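Local structure of malonyl CoA-acyl carrier protein transacylase (2QC3) at residues Ala97-Ala102 and Ala235-Thr240. The protein catalyses the transfer of the malonyl group from malonyl-CoA to holo-acyl carrier protein, a step in fatty acid biosynthesis. Numbering follows the deposited sequence.
Sequences AAYAIA and AAAMDT
Y99, on the helix that follows the probable nucleophile elbow of this acyltransferase, reaches across to A237 on helix 234-243. The two segments run nearly antiparallel, at 168°, and their axes approach to 11.9 Å. With CG beside the backbone N and anti to the carbonyl carbon (chi1 -85°), the side chain leaves its helix toward 235-240, and the ring reaches it with its hydroxyl end: Y99 OH donates to A237 O over 2.7 Å. The donor sits above the carbonyl plane, with a C=O...O angle of 117°, while the oxygen itself lies at the edge of the ring. On the same residue, A237 CB packs 3.6 Å from Y99 CE2. The proposed elbow carries S92, probably the catalytic serine, and the Y99 side chain lies about 11 Å from that of S92, without touching it. M238 adds a Met-aromatic contact: bent at chi2 and chi3, its chain turns back to set SD at the ring edge, 3.8 Å from Y99 CD2. L222 of strand 221-222 also touches the Y99 side chain.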
loop_
_atom_site.group_PDB
_atom_site.type_symbol
_atom_site.label_atom_id
_atom_site.label_comp_id
_atom_site.label_asym_id
_atom_site.label_seq_id
_atom_site.Cartn_x
_atom_site.Cartn_y
_atom_site.Cartn_z
ATOM N N ALA A 97 -5.624 -0.384 4.329
ATOM C CA ALA A 97 -6.124 -1.745 4.473
ATOM C C ALA A 97 -5.485 -2.361 5.719
ATOM O O ALA A 97 -6.155 -3.043 6.501
ATOM C CB ALA A 97 -5.773 -2.566 3.228
ATOM N N ALA A 98 -4.192 -2.110 5.908
ATOM C CA ALA A 98 -3.474 -2.624 7.077
ATOM C C ALA A 98 -4.130 -2.115 8.358
ATOM O O ALA A 98 -4.248 -2.850 9.344
ATOM C CB ALA A 98 -2.014 -2.191 7.040
ATOM N N TYR A 99 -4.551 -0.852 8.344
ATOM C CA TYR A 99 -5.201 -0.257 9.504
ATOM C C TYR A 99 -6.500 -0.984 9.822
ATOM O O TYR A 99 -6.803 -1.252 10.984
ATOM C CB TYR A 99 -5.486 1.227 9.254
ATOM C CG TYR A 99 -4.325 2.131 9.569
ATOM C CD1 TYR A 99 -3.017 1.739 9.287
ATOM C CD2 TYR A 99 -4.531 3.389 10.139
ATOM C CE1 TYR A 99 -1.946 2.569 9.561
ATOM C CE2 TYR A 99 -3.458 4.235 10.417
ATOM C CZ TYR A 99 -2.171 3.816 10.128
ATOM O OH TYR A 99 -1.100 4.630 10.400
ATOM N N ALA A 100 -7.269 -1.298 8.784
ATOM C CA ALA A 100 -8.526 -2.008 8.971
ATOM C C ALA A 100 -8.234 -3.425 9.462
ATOM O O ALA A 100 -8.930 -3.950 10.328
ATOM C CB ALA A 100 -9.308 -2.052 7.659
ATOM N N ILE A 101 -7.197 -4.047 8.911
ATOM C CA ILE A 101 -6.847 -5.394 9.330
ATOM C C ILE A 101 -6.488 -5.373 10.813
ATOM O O ILE A 101 -6.908 -6.244 11.570
ATOM C CB ILE A 101 -5.677 -5.948 8.486
ATOM C CG1 ILE A 101 -6.183 -6.263 7.072
ATOM C CG2 ILE A 101 -5.083 -7.199 9.145
ATOM C CD1 ILE A 101 -5.078 -6.553 6.052
ATOM N N ALA A 102 -5.741 -4.351 11.223
ATOM C CA ALA A 102 -5.325 -4.204 12.613
ATOM C C ALA A 102 -6.406 -3.602 13.509
ATOM O O ALA A 102 -6.131 -3.241 14.655
ATOM C CB ALA A 102 -4.052 -3.362 12.691
ATOM N N ALA A 235 -5.110 7.602 17.556
ATOM C CA ALA A 235 -4.692 8.946 17.187
ATOM C C ALA A 235 -3.323 8.958 16.518
ATOM O O ALA A 235 -3.139 9.598 15.482
ATOM C CB ALA A 235 -4.682 9.852 18.419
ATOM N N ALA A 236 -2.361 8.262 17.114
ATOM C CA ALA A 236 -1.019 8.220 16.546
ATOM C C ALA A 236 -1.066 7.609 15.155
ATOM O O ALA A 236 -0.466 8.128 14.217
ATOM C CB ALA A 236 -0.083 7.414 17.446
ATOM N N ALA A 237 -1.787 6.503 15.022
ATOM C CA ALA A 237 -1.902 5.828 13.735
ATOM C C ALA A 237 -2.527 6.728 12.666
ATOM O O ALA A 237 -1.997 6.847 11.560
ATOM C CB ALA A 237 -2.733 4.561 13.886
ATOM N N MET A 238 -3.645 7.372 12.989
ATOM C CA MET A 238 -4.303 8.224 12.001
ATOM C C MET A 238 -3.484 9.452 11.627
ATOM O O MET A 238 -3.397 9.799 10.449
ATOM C CB MET A 238 -5.694 8.640 12.488
ATOM C CG MET A 238 -6.636 7.464 12.689
ATOM S SD MET A 238 -6.710 6.361 11.249
ATOM C CE MET A 238 -7.750 7.345 10.131
ATOM N N ASP A 239 -2.881 10.101 12.620
ATOM C CA ASP A 239 -2.056 11.278 12.357
ATOM C C ASP A 239 -0.898 10.895 11.439
ATOM O O ASP A 239 -0.543 11.631 10.525
ATOM C CB ASP A 239 -1.498 11.862 13.663
ATOM C CG ASP A 239 -2.563 12.550 14.499
ATOM O OD1 ASP A 239 -3.646 12.848 13.955
ATOM O OD2 ASP A 239 -2.312 12.807 15.696
ATOM N N THR A 240 -0.310 9.734 11.694
ATOM C CA THR A 240 0.798 9.262 10.881
ATOM C C THR A 240 0.332 8.918 9.471
ATOM O O THR A 240 1.032 9.201 8.495
ATOM C CB THR A 240 1.461 8.037 11.529
ATOM O OG1 THR A 240 2.036 8.432 12.778
ATOM C CG2 THR A 240 2.548 7.460 10.630
#